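Side-chain contacts in glutamine aminotransferase class-II domain protein (Ruegeria pomeroyi, PDB 3MDN), which probably carries out the glutamine-hydrolysing step of a class-II (Ntn-type) glutamine amidotransferase, though its own substrate is not established: residues A49-R54 against A190-Q195; G58-V63 against W67-L72; N100-A105 against F111-Q116; R171-S176 against A200-D205; Q220-V225 against L245-E250. One frame throughout, in Å; residues are numbered along the deposited sequence.

Interaction 1 of 5, residues A49-R54 against A190-Q195; sequences AWYDAR and AFSDGQ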
# COMPACT_ATOMS: atom_id res chain seq x y z
N ALA D 49 13.25 7.01 -11.15
CA ALA D 49 14.21 6.12 -11.79
C ALA D 49 15.60 6.73 -11.62
O ALA D 49 15.77 7.90 -11.93
CB ALA D 49 13.86 5.94 -13.30
N TRP D 50 16.59 5.98 -11.13
CA TRP D 50 17.91 6.60 -10.91
C TRP D 50 19.04 5.65 -11.28
O TRP D 50 18.90 4.43 -11.16
CB TRP D 50 18.07 7.10 -9.45
CG TRP D 50 18.44 6.00 -8.45
CD1 TRP D 50 19.69 5.67 -8.03
CD2 TRP D 50 17.54 5.11 -7.80
NE1 TRP D 50 19.63 4.60 -7.16
CE2 TRP D 50 18.32 4.24 -6.99
CE3 TRP D 50 16.15 4.94 -7.83
CZ2 TRP D 50 17.75 3.24 -6.19
CZ3 TRP D 50 15.57 3.92 -7.02
CH2 TRP D 50 16.37 3.10 -6.23
N TYR D 51 20.17 6.21 -11.71
CA TYR D 51 21.35 5.43 -12.02
C TYR D 51 22.39 5.67 -10.94
O TYR D 51 22.63 6.81 -10.51
CB TYR D 51 21.98 5.83 -13.39
CG TYR D 51 21.06 5.56 -14.56
CD1 TYR D 51 20.17 6.54 -14.99
CD2 TYR D 51 21.07 4.33 -15.22
CE1 TYR D 51 19.30 6.30 -16.06
CE2 TYR D 51 20.23 4.09 -16.29
CZ TYR D 51 19.35 5.07 -16.70
OH TYR D 51 18.48 4.84 -17.73
N ASP D 52 23.07 4.62 -10.57
CA ASP D 52 24.05 4.70 -9.53
C ASP D 52 25.11 3.70 -9.93
O ASP D 52 25.98 4.01 -10.74
CB ASP D 52 23.41 4.29 -8.19
CG ASP D 52 24.32 4.55 -6.98
OD1 ASP D 52 25.44 5.09 -7.17
OD2 ASP D 52 23.93 4.22 -5.84
N ALA D 53 24.97 2.47 -9.44
CA ALA D 53 26.03 1.49 -9.58
C ALA D 53 25.87 0.58 -10.80
O ALA D 53 26.81 -0.11 -11.19
CB ALA D 53 26.14 0.59 -8.28
N ARG D 54 24.68 0.53 -11.36
CA ARG D 54 24.43 -0.47 -12.37
C ARG D 54 24.14 0.21 -13.69
O ARG D 54 23.68 1.36 -13.72
CB ARG D 54 23.27 -1.37 -11.96
CG ARG D 54 23.39 -2.11 -10.61
CD ARG D 54 22.66 -3.43 -10.73
NE ARG D 54 22.45 -4.17 -9.48
CZ ARG D 54 23.31 -5.03 -8.92
NH1 ARG D 54 24.51 -5.22 -9.47
NH2 ARG D 54 23.00 -5.67 -7.79
N ALA D 190 10.76 12.82 -20.77
CA ALA D 190 12.19 12.75 -20.42
C ALA D 190 12.60 11.31 -20.42
O ALA D 190 11.80 10.42 -20.09
CB ALA D 190 12.47 13.37 -19.04
N PHE D 191 13.83 11.03 -20.82
CA PHE D 191 14.28 9.66 -20.99
C PHE D 191 15.81 9.59 -21.02
O PHE D 191 16.45 10.58 -21.31
CB PHE D 191 13.61 8.96 -22.20
CG PHE D 191 13.76 9.69 -23.52
CD1 PHE D 191 12.95 10.78 -23.83
CD2 PHE D 191 14.69 9.27 -24.46
CE1 PHE D 191 13.11 11.45 -25.05
CE2 PHE D 191 14.84 9.93 -25.68
CZ PHE D 191 14.04 11.00 -25.99
N SER D 192 16.39 8.44 -20.66
CA SER D 192 17.85 8.30 -20.48
C SER D 192 18.32 6.90 -20.76
O SER D 192 17.56 5.92 -20.58
CB SER D 192 18.26 8.64 -19.03
OG SER D 192 19.68 8.66 -18.86
N ASP D 193 19.58 6.78 -21.13
CA ASP D 193 20.21 5.46 -21.25
C ASP D 193 21.20 5.30 -20.13
O ASP D 193 21.98 4.37 -20.13
CB ASP D 193 20.93 5.29 -22.60
CG ASP D 193 21.91 6.43 -22.89
OD1 ASP D 193 22.17 7.27 -21.99
OD2 ASP D 193 22.42 6.51 -24.04
N GLY D 194 21.18 6.21 -19.16
CA GLY D 194 22.12 6.13 -18.06
C GLY D 194 23.43 6.85 -18.30
O GLY D 194 24.25 6.93 -17.39
N GLN D 195 23.63 7.37 -19.51
CA GLN D 195 24.76 8.25 -19.82
C GLN D 195 24.34 9.66 -20.30
O GLN D 195 24.94 10.67 -19.92
CB GLN D 195 25.65 7.59 -20.88
CG GLN D 195 26.68 6.58 -20.30
CD GLN D 195 28.10 7.22 -20.26
OE1 GLN D 195 28.89 7.09 -21.22
NE2 GLN D 195 28.40 7.94 -19.18

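Interaction 2 of 5, residues G58-V63 against W67-L72; sequences GLYRDV and WSDPNL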
# COMPACT_ATOMS: atom_id res chain seq x y z
N GLY D 58 17.84 1.99 -11.04
CA GLY D 58 16.92 1.63 -9.96
C GLY D 58 15.56 2.25 -10.27
O GLY D 58 15.50 3.35 -10.82
N LEU D 59 14.48 1.55 -9.95
CA LEU D 59 13.12 2.04 -10.19
C LEU D 59 12.22 1.93 -8.93
O LEU D 59 12.06 0.85 -8.38
CB LEU D 59 12.51 1.27 -11.36
CG LEU D 59 11.14 1.74 -11.86
CD1 LEU D 59 11.23 3.18 -12.43
CD2 LEU D 59 10.60 0.77 -12.91
N TYR D 60 11.66 3.05 -8.47
CA TYR D 60 10.78 3.04 -7.30
C TYR D 60 9.49 3.72 -7.71
O TYR D 60 9.50 4.86 -8.18
CB TYR D 60 11.40 3.78 -6.09
CG TYR D 60 10.55 3.70 -4.82
CD1 TYR D 60 9.25 4.22 -4.78
CD2 TYR D 60 11.03 3.08 -3.66
CE1 TYR D 60 8.46 4.15 -3.64
CE2 TYR D 60 10.25 3.01 -2.50
CZ TYR D 60 8.96 3.54 -2.51
OH TYR D 60 8.17 3.46 -1.38
N ARG D 61 8.38 3.02 -7.54
CA ARG D 61 7.06 3.57 -7.81
C ARG D 61 5.94 2.92 -6.99
O ARG D 61 5.91 1.71 -6.78
CB ARG D 61 6.73 3.50 -9.30
CG ARG D 61 7.14 2.22 -9.97
CD ARG D 61 7.02 2.36 -11.48
NE ARG D 61 6.78 1.04 -12.06
CZ ARG D 61 6.30 0.81 -13.27
NH1 ARG D 61 5.99 1.81 -14.07
NH2 ARG D 61 6.13 -0.45 -13.68
N ASP D 62 5.03 3.76 -6.54
CA ASP D 62 3.97 3.35 -5.67
C ASP D 62 2.84 4.32 -5.93
O ASP D 62 3.04 5.31 -6.63
CB ASP D 62 4.44 3.48 -4.23
CG ASP D 62 3.94 2.36 -3.36
OD1 ASP D 62 2.85 1.84 -3.66
OD2 ASP D 62 4.65 2.01 -2.40
N VAL D 63 1.66 4.06 -5.36
CA VAL D 63 0.52 4.96 -5.55
C VAL D 63 0.38 5.99 -4.43
O VAL D 63 -0.64 6.65 -4.29
CB VAL D 63 -0.81 4.19 -5.75
CG1 VAL D 63 -0.84 3.50 -7.12
CG2 VAL D 63 -1.05 3.20 -4.60
N TRP D 67 4.82 12.54 0.12
CA TRP D 67 4.59 12.85 1.53
C TRP D 67 3.92 11.73 2.35
O TRP D 67 4.11 11.65 3.56
CB TRP D 67 3.80 14.16 1.66
N SER D 68 3.16 10.86 1.70
CA SER D 68 2.50 9.76 2.43
C SER D 68 3.34 8.48 2.47
O SER D 68 2.98 7.52 3.14
CB SER D 68 1.13 9.41 1.83
OG SER D 68 0.37 10.57 1.56
N ASP D 69 4.46 8.48 1.74
CA ASP D 69 5.33 7.30 1.66
C ASP D 69 6.67 7.54 2.35
O ASP D 69 7.57 8.10 1.75
CB ASP D 69 5.55 6.89 0.21
CG ASP D 69 6.23 5.54 0.08
OD1 ASP D 69 6.59 4.96 1.12
OD2 ASP D 69 6.39 5.06 -1.05
N PRO D 70 6.81 7.11 3.62
CA PRO D 70 8.07 7.24 4.36
C PRO D 70 9.22 6.41 3.75
O PRO D 70 10.39 6.73 3.94
CB PRO D 70 7.72 6.75 5.76
CG PRO D 70 6.52 5.89 5.58
CD PRO D 70 5.77 6.42 4.41
N ASN D 71 8.89 5.35 3.02
CA ASN D 71 9.93 4.61 2.32
C ASN D 71 10.53 5.45 1.18
O ASN D 71 11.75 5.59 1.08
CB ASN D 71 9.41 3.27 1.81
CG ASN D 71 8.99 2.34 2.94
OD1 ASN D 71 9.55 2.36 4.03
ND2 ASN D 71 7.98 1.54 2.68
N LEU D 72 9.66 6.02 0.34
CA LEU D 72 10.12 6.92 -0.72
C LEU D 72 10.87 8.11 -0.12
O LEU D 72 11.94 8.51 -0.60
CB LEU D 72 8.96 7.40 -1.61
CG LEU D 72 9.35 8.32 -2.79
CD1 LEU D 72 10.64 7.87 -3.50
CD2 LEU D 72 8.22 8.47 -3.82

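Interaction 3 of 5, residues N100-A105 against F111-Q116; sequences NCHPFA and FMHNGQ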
# COMPACT_ATOMS: atom_id res chain seq x y z
N ASN D 100 0.79 1.54 -13.92
CA ASN D 100 0.44 2.73 -14.70
C ASN D 100 1.16 4.03 -14.22
O ASN D 100 0.77 5.16 -14.59
CB ASN D 100 -1.09 2.92 -14.71
CG ASN D 100 -1.86 1.86 -15.55
OD1 ASN D 100 -3.08 1.96 -15.72
ND2 ASN D 100 -1.15 0.86 -16.09
N CYS D 101 2.21 3.87 -13.41
CA CYS D 101 3.01 5.01 -12.91
C CYS D 101 4.32 5.17 -13.69
O CYS D 101 4.93 4.18 -14.07
CB CYS D 101 3.32 4.86 -11.41
SG CYS D 101 1.87 5.02 -10.31
N HIS D 102 4.75 6.40 -13.91
CA HIS D 102 6.05 6.61 -14.56
C HIS D 102 7.07 6.71 -13.43
O HIS D 102 6.70 6.78 -12.27
CB HIS D 102 6.07 7.87 -15.37
CG HIS D 102 4.96 8.00 -16.37
ND1 HIS D 102 3.63 7.75 -16.07
CD2 HIS D 102 4.98 8.42 -17.66
CE1 HIS D 102 2.88 7.99 -17.13
NE2 HIS D 102 3.68 8.42 -18.10
N PRO D 103 8.36 6.62 -13.75
CA PRO D 103 8.94 6.24 -15.02
C PRO D 103 8.70 4.77 -15.33
O PRO D 103 8.23 4.02 -14.46
CB PRO D 103 10.44 6.49 -14.81
CG PRO D 103 10.52 7.36 -13.59
CD PRO D 103 9.40 6.89 -12.74
N PHE D 104 8.96 4.42 -16.58
CA PHE D 104 9.04 3.06 -17.09
C PHE D 104 10.52 2.75 -17.37
O PHE D 104 11.33 3.65 -17.54
CB PHE D 104 8.20 2.93 -18.36
CG PHE D 104 6.72 3.26 -18.15
CD1 PHE D 104 5.86 2.31 -17.59
CD2 PHE D 104 6.22 4.53 -18.46
CE1 PHE D 104 4.51 2.60 -17.38
CE2 PHE D 104 4.88 4.83 -18.25
CZ PHE D 104 4.02 3.85 -17.71
N ALA D 105 10.89 1.48 -17.33
CA ALA D 105 12.30 1.14 -17.54
C ALA D 105 12.34 -0.20 -18.23
O ALA D 105 11.52 -1.07 -17.96
CB ALA D 105 13.03 1.04 -16.18
N PHE D 111 12.10 6.20 -18.86
CA PHE D 111 11.27 7.06 -19.68
C PHE D 111 10.06 7.52 -18.89
O PHE D 111 9.48 6.75 -18.13
CB PHE D 111 10.83 6.22 -20.90
CG PHE D 111 9.97 6.95 -21.89
CD1 PHE D 111 8.59 7.04 -21.70
CD2 PHE D 111 10.53 7.51 -23.03
CE1 PHE D 111 7.80 7.70 -22.62
CE2 PHE D 111 9.75 8.17 -23.96
CZ PHE D 111 8.38 8.27 -23.75
N MSE D 112 9.70 8.78 -19.03
CA MSE D 112 8.45 9.30 -18.47
C MSE D 112 7.85 10.36 -19.40
O MSE D 112 8.56 10.99 -20.18
CB MSE D 112 8.65 9.84 -17.06
CG MSE D 112 9.66 10.92 -16.91
SE MSE D 112 9.78 11.43 -15.03
CE MSE D 112 11.20 12.78 -15.32
N HIS D 113 6.53 10.52 -19.31
CA HIS D 113 5.77 11.24 -20.30
C HIS D 113 4.63 11.95 -19.58
O HIS D 113 3.97 11.39 -18.72
CB HIS D 113 5.26 10.24 -21.37
CG HIS D 113 4.03 10.69 -22.10
ND1 HIS D 113 4.04 11.68 -23.06
CD2 HIS D 113 2.75 10.25 -22.04
CE1 HIS D 113 2.82 11.85 -23.54
NE2 HIS D 113 2.01 10.99 -22.94
N ASN D 114 4.44 13.20 -19.94
CA ASN D 114 3.33 14.04 -19.55
C ASN D 114 2.54 14.31 -20.85
O ASN D 114 3.13 14.70 -21.88
CB ASN D 114 3.94 15.34 -18.97
CG ASN D 114 2.97 16.13 -18.14
OD1 ASN D 114 3.35 17.15 -17.55
ND2 ASN D 114 1.72 15.70 -18.08
N GLY D 115 1.23 14.07 -20.80
CA GLY D 115 0.31 14.41 -21.89
C GLY D 115 -0.64 13.24 -22.19
O GLY D 115 -0.98 12.46 -21.30
N GLN D 116 -1.04 13.09 -23.44
CA GLN D 116 -2.00 12.08 -23.81
C GLN D 116 -1.98 11.82 -25.30
O GLN D 116 -1.58 12.67 -26.10
CB GLN D 116 -3.40 12.56 -23.44
CG GLN D 116 -3.84 13.83 -24.19
CD GLN D 116 -5.33 14.12 -24.01
OE1 GLN D 116 -6.19 13.40 -24.54
NE2 GLN D 116 -5.64 15.17 -23.27

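Interaction 4 of 5, residues R171-S176 against A200-D205; sequences RLEGLS and ARYSSD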
# COMPACT_ATOMS: atom_id res chain seq x y z
N ARG D 171 3.44 7.09 -35.50
CA ARG D 171 2.57 5.92 -35.49
C ARG D 171 1.36 6.10 -34.55
O ARG D 171 0.21 5.84 -34.94
CB ARG D 171 3.37 4.70 -35.09
CG ARG D 171 3.88 3.93 -36.26
CD ARG D 171 2.83 2.82 -36.63
NE ARG D 171 3.27 1.46 -36.31
CZ ARG D 171 4.51 1.14 -35.97
NH1 ARG D 171 5.44 2.08 -35.89
NH2 ARG D 171 4.82 -0.12 -35.71
N LEU D 172 1.61 6.58 -33.33
CA LEU D 172 0.48 6.73 -32.39
C LEU D 172 -0.44 7.88 -32.78
O LEU D 172 -1.66 7.80 -32.59
CB LEU D 172 0.98 6.91 -30.96
CG LEU D 172 1.39 5.65 -30.20
CD1 LEU D 172 2.01 6.03 -28.87
CD2 LEU D 172 0.20 4.75 -29.99
N GLU D 173 0.15 8.94 -33.33
CA GLU D 173 -0.67 10.05 -33.77
C GLU D 173 -1.55 9.64 -34.94
O GLU D 173 -2.72 10.06 -35.01
CB GLU D 173 0.21 11.28 -34.13
CG GLU D 173 -0.60 12.50 -34.47
CD GLU D 173 0.24 13.71 -34.89
OE1 GLU D 173 1.23 14.06 -34.21
OE2 GLU D 173 -0.14 14.34 -35.90
N GLY D 174 -1.01 8.83 -35.85
CA GLY D 174 -1.81 8.28 -36.95
C GLY D 174 -2.97 7.41 -36.47
O GLY D 174 -4.10 7.50 -36.98
N LEU D 175 -2.72 6.57 -35.46
CA LEU D 175 -3.81 5.74 -34.95
C LEU D 175 -4.87 6.64 -34.28
O LEU D 175 -6.07 6.36 -34.37
CB LEU D 175 -3.30 4.71 -33.95
CG LEU D 175 -2.58 3.49 -34.56
CD1 LEU D 175 -1.66 2.80 -33.50
CD2 LEU D 175 -3.61 2.54 -35.14
N SER D 176 -4.41 7.71 -33.63
CA SER D 176 -5.36 8.64 -33.02
C SER D 176 -6.20 9.34 -34.09
O SER D 176 -7.42 9.38 -34.00
CB SER D 176 -4.64 9.66 -32.12
OG SER D 176 -5.58 10.59 -31.61
N ALA D 200 11.95 15.74 -24.84
CA ALA D 200 11.34 16.21 -26.08
C ALA D 200 9.99 16.81 -25.74
O ALA D 200 9.40 16.49 -24.72
CB ALA D 200 11.18 15.06 -27.08
N ARG D 201 9.54 17.73 -26.57
CA ARG D 201 8.24 18.38 -26.41
C ARG D 201 7.63 18.52 -27.78
O ARG D 201 8.29 19.01 -28.72
CB ARG D 201 8.39 19.76 -25.74
CG ARG D 201 7.08 20.51 -25.50
CD ARG D 201 7.36 21.89 -24.91
NE ARG D 201 6.15 22.62 -24.54
CZ ARG D 201 6.12 23.93 -24.27
NH1 ARG D 201 7.24 24.65 -24.35
NH2 ARG D 201 4.97 24.51 -23.93
N TYR D 202 6.39 18.04 -27.91
CA TYR D 202 5.69 18.07 -29.18
C TYR D 202 4.17 18.01 -28.99
O TYR D 202 3.68 17.43 -28.04
CB TYR D 202 6.15 16.88 -30.05
CG TYR D 202 5.24 16.66 -31.24
CD1 TYR D 202 5.32 17.49 -32.37
CD2 TYR D 202 4.25 15.69 -31.20
CE1 TYR D 202 4.45 17.33 -33.44
CE2 TYR D 202 3.39 15.51 -32.26
CZ TYR D 202 3.49 16.33 -33.38
OH TYR D 202 2.62 16.14 -34.45
N SER D 203 3.41 18.62 -29.89
CA SER D 203 1.94 18.51 -29.86
C SER D 203 1.37 18.52 -31.28
O SER D 203 1.90 19.21 -32.17
CB SER D 203 1.32 19.67 -29.07
OG SER D 203 -0.11 19.59 -29.08
N SER D 204 0.26 17.84 -31.49
CA SER D 204 -0.43 17.96 -32.77
C SER D 204 -1.24 19.26 -32.88
O SER D 204 -1.79 19.54 -33.94
CB SER D 204 -1.36 16.78 -32.97
OG SER D 204 -2.22 16.67 -31.86
N ASP D 205 -1.35 20.02 -31.78
CA ASP D 205 -2.05 21.32 -31.82
C ASP D 205 -1.18 22.42 -31.20
O ASP D 205 0.04 22.24 -31.12
CB ASP D 205 -3.50 21.27 -31.25
CG ASP D 205 -3.58 20.87 -29.74
OD1 ASP D 205 -4.71 20.61 -29.26
OD2 ASP D 205 -2.55 20.84 -29.01

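Interaction 5 of 5, residues Q220-V225 against L245-E250; sequences QGWAVV and LTIGAE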
# COMPACT_ATOMS: atom_id res chain seq x y z
N GLN D 220 25.76 21.81 -9.53
CA GLN D 220 26.76 21.40 -10.54
C GLN D 220 26.23 20.26 -11.46
O GLN D 220 26.85 19.22 -11.64
CB GLN D 220 28.12 21.09 -9.87
CG GLN D 220 28.51 22.25 -8.94
CD GLN D 220 29.90 22.16 -8.33
OE1 GLN D 220 30.23 21.22 -7.62
NE2 GLN D 220 30.72 23.18 -8.60
N GLY D 221 25.08 20.53 -12.06
CA GLY D 221 24.46 19.65 -13.03
C GLY D 221 23.19 20.31 -13.57
O GLY D 221 22.74 21.34 -13.06
N TRP D 222 22.61 19.70 -14.60
CA TRP D 222 21.40 20.22 -15.26
C TRP D 222 20.10 19.67 -14.69
O TRP D 222 19.97 18.46 -14.47
CB TRP D 222 21.46 19.84 -16.74
CG TRP D 222 22.59 20.50 -17.49
CD1 TRP D 222 23.87 20.06 -17.58
CD2 TRP D 222 22.53 21.72 -18.25
NE1 TRP D 222 24.63 20.93 -18.34
CE2 TRP D 222 23.83 21.95 -18.77
CE3 TRP D 222 21.51 22.63 -18.54
CZ2 TRP D 222 24.13 23.06 -19.59
CZ3 TRP D 222 21.82 23.77 -19.36
CH2 TRP D 222 23.11 23.96 -19.87
N ALA D 223 19.11 20.54 -14.51
CA ALA D 223 17.76 20.12 -14.17
C ALA D 223 16.86 20.37 -15.38
O ALA D 223 17.05 21.34 -16.10
CB ALA D 223 17.23 20.87 -12.93
N VAL D 224 15.87 19.50 -15.57
CA VAL D 224 14.85 19.64 -16.60
C VAL D 224 13.53 19.33 -15.89
O VAL D 224 13.41 18.35 -15.19
CB VAL D 224 15.03 18.59 -17.73
CG1 VAL D 224 14.09 18.90 -18.90
CG2 VAL D 224 16.51 18.55 -18.22
N VAL D 225 12.52 20.15 -16.10
CA VAL D 225 11.33 20.09 -15.30
C VAL D 225 10.11 20.44 -16.15
O VAL D 225 10.23 21.08 -17.21
CB VAL D 225 11.40 21.09 -14.15
CG1 VAL D 225 12.51 20.73 -13.18
CG2 VAL D 225 11.63 22.50 -14.71
N LEU D 245 15.93 18.07 -26.53
CA LEU D 245 17.06 18.52 -25.77
C LEU D 245 17.92 17.30 -25.48
O LEU D 245 17.40 16.23 -25.16
CB LEU D 245 16.56 19.10 -24.45
CG LEU D 245 17.58 19.55 -23.41
CD1 LEU D 245 18.32 20.82 -23.92
CD2 LEU D 245 16.89 19.80 -22.05
N THR D 246 19.23 17.46 -25.55
CA THR D 246 20.15 16.36 -25.27
C THR D 246 21.19 16.92 -24.30
O THR D 246 21.82 17.93 -24.59
CB THR D 246 20.86 15.89 -26.57
OG1 THR D 246 19.91 15.28 -27.47
CG2 THR D 246 22.02 14.90 -26.26
N ILE D 247 21.33 16.26 -23.15
CA ILE D 247 22.34 16.60 -22.17
C ILE D 247 23.26 15.40 -21.92
O ILE D 247 22.82 14.34 -21.42
CB ILE D 247 21.73 17.08 -20.85
CG1 ILE D 247 20.90 18.37 -21.11
CG2 ILE D 247 22.87 17.41 -19.85
CD1 ILE D 247 19.78 18.58 -20.11
N GLY D 248 24.52 15.57 -22.29
CA GLY D 248 25.47 14.47 -22.18
C GLY D 248 26.89 14.96 -22.04
O GLY D 248 27.14 16.03 -21.48
N ALA D 249 27.83 14.19 -22.58
CA ALA D 249 29.25 14.45 -22.35
C ALA D 249 29.72 15.78 -22.94
O ALA D 249 30.76 16.29 -22.54
CB ALA D 249 30.09 13.31 -22.87
N GLU D 250 28.96 16.33 -23.89
CA GLU D 250 29.28 17.62 -24.53
C GLU D 250 28.64 18.87 -23.88
O GLU D 250 29.02 19.99 -24.20
CB GLU D 250 28.92 17.59 -26.03

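Interaction 1 of 5, residues A49-R54 against A190-Q195
Y51 lays its ring against the turn S192-G194, and G194 CA sits over the centre of one face as a CH-pi contact. The walk begins at CB, whose bond from CA points toward the turn. CG stands anti to the carbonyl carbon (chi1 -63°), which carries the ring from strand 47-51 across to the turn. Along the ring CG, CD1 and CD2 all have G194 CA as their nearest partner. Further out CE1 lies 3.7 Å from S192 OG. At the tip OH lies 3.2 Å from S192 O, and its hydrogen bond is to R108 O. The turn is braced from within. S192 OG accepts from G194 N at 2.9 Å, an ST turn, and D193 OD1 accepts from Q195 N at 2.9 Å, an Asx turn. G194 has a positive phi (89°), where a CB would press on the preceding carbonyl O. With an alanine at Y51, G194 is likely to lose its aromatic cover and R108 O its hydroxyl partner. The contact joins strand 47-51 to the turn after strand 185-192, two strands from the two facing sheets of the Ntn fold, with C110 of strand 109-114 also against Y51.

Interaction 2 of 5, residues G58-V63 against W67-L72
The N-terminus of helix 70-78 meets strand 58-61 here, through the N-cap residue D69 and the tyrosine Y60. Y60 OH donates to D69 OD2, and the modelled separation of 2.4 Å is probably too short. The carboxylate approaches at the ring edge, near its plane, but is itself turned 45° from it. CG of Y60 is anti to the backbone N (chi1 -175°), which carries the phenol across to the helix end. The two oxygens of D69 divide the work. While OD2 takes the phenol, OD1 faces the helix and accepts weak capping bonds from N71 N at 3.0 Å and L72 N at 3.3 Å. The cap thus probably links the first turn of the helix to the outermost strand of its sheet within this chain. L72 adds apolar contact, with CD1 over one face of the Y60 ring, toward the rim, and CB 3.9 Å from Y60 CE1. N71 CB lies at the ring edge, 3.4 Å from Y60 OH. The N71 amide bonds through ND2 and OD1 to the backbone O and N of R61 of a second subunit. D62 OD2 stands 3.8 Å from D69 OD2, a like-charge approach that would probably raise the proton affinity of either carboxylate.

Interaction 3 of 5, residues N100-A105 against F111-Q116
H102 packs across M112, while P103 and F104 lead into strand 104-106 and pair it with F111. The tight part is the backbone. F104 N donates to F111 O at 2.8 Å, nearly straight at 167° and in the carbonyl plane. The return bond from F111 N to F104 O is weak. F104 and F111 form an antiparallel hydrogen-bonded pair with both rings on one face of the sheet. P103, after a cis peptide bond, brings CA to 3.2 Å from F111 O. H102 CB lies 3.7 Å from M112 CB, the imidazole edge meets M112 CA, and F104 CE2 stands over one ring face. The ring is steered there with CG anti to the carbonyl carbon (chi1 -53°), and NE2 is hydrogen-bonded to S145 OG. A leucine in place of H102 would probably leave S145 OG without this partner and F104 without the flat ring beside it. The apolar side is looser: P103 CG is 4.4 Å from SE of M112, a selenomethionine. Beyond H113 the second segment parts from the first, and N100 is exposed. Strand 109-114 pairs with strand 185-192 at its side, and helix 144-154 packs on F104 and F111.

Interaction 4 of 5, residues R171-S176 against A200-D205
One short polar bond dominates this contact: Y202 OH donates to E173 OE1 at 2.5 Å. OE1 receives it on its syn lone pair, the side of its other oxygen. The carboxylate lies at the ring edge and is nearly coplanar with the ring, their planes 10° apart. Both side chains are set for this. E173 has CG anti to the backbone N (chi1 -174°) and stays extended beyond it, a chain that brings the carboxylate from helix 161-179 to the strand. Y202 extends likewise from strand 197-203 and meets it at about a right angle.

Ionic pairing comes next. E173 OE2, the other oxygen, forms a salt bridge with R177, about one turn further along helix 161-179. The glutamate therefore has a different partner for each oxygen.

Van der Waals contact is slight. S204 CB lies 4.0 Å from E173 OE1 and about as far from the carboxylate carbon. Its OG turns elsewhere, to the backbone N of M185. M185 of strand 185-192 also packs against E173 and Y202.

The chemistry is that of a buried carboxylate tying a helix to the sheet it packs on. With a phenol on one oxygen and an arginine on the other, E173 is probably ionised and fixed in its rotation.

Interaction 5 of 5, residues Q220-V225 against L245-E250
This contact belongs to the core between the two stacked antiparallel sheets, the layered beta arrangement of the Ntn fold. Strand 221-225 comes from one sheet and strand 243-248 from the other. The two short segments run roughly antiparallel, 152° between their directions, with axes 9.2 Å apart at the closest. That gap is too wide for backbone pairing, and side chains fill it. W222 and V224 point across from one strand, L245 and I247 from the other, following the alternation of a beta strand.

I247 is the hub. Its two branches part at CB. CG2, anti to the backbone N, turns to the indole, while CG1 lies anti to the carbonyl carbon (chi1 -61°) and places CD1 against V224. CD1 meets V224 CG2 tip to tip at 3.8 Å and also reaches W222 CB at 4.0 Å. L245 approaches the same valine methyl end-on, with CD2 4.0 Å from V224 CG2. V224 thus presents one methyl to two partners.

Other strands complete the packing. Y215 of strand 212-216 meets the W222 indole edge-to-face, A252 of strand 251-256 packs on W222 and I247, and L197 and A199 press on V224. At the indole, I247 CG2 lies obliquely, 3.6 Å from W222 CD1.

Interactions 1 and 5 each bridge the two large sheets, and the centres of the two contacts lie about 13 Å apart. The first is partly buried and sets an aromatic ring on a glycine turn. The second is buried and uses apolar side chains, an indole among them. Interaction 3 is also buried, about 6 Å from the chain centre; it shares a sheet with interactions 1, 4 and 5, and M112 N meets A190 O of interaction 1. Interactions 2 and 4 lie on opposite sides of that centre. Both tie a helix to a strand by a tyrosine-carboxylate bond. Interaction 2 is buried, with other subunits against it, whereas interaction 4 is partly buried and stays within its own chain.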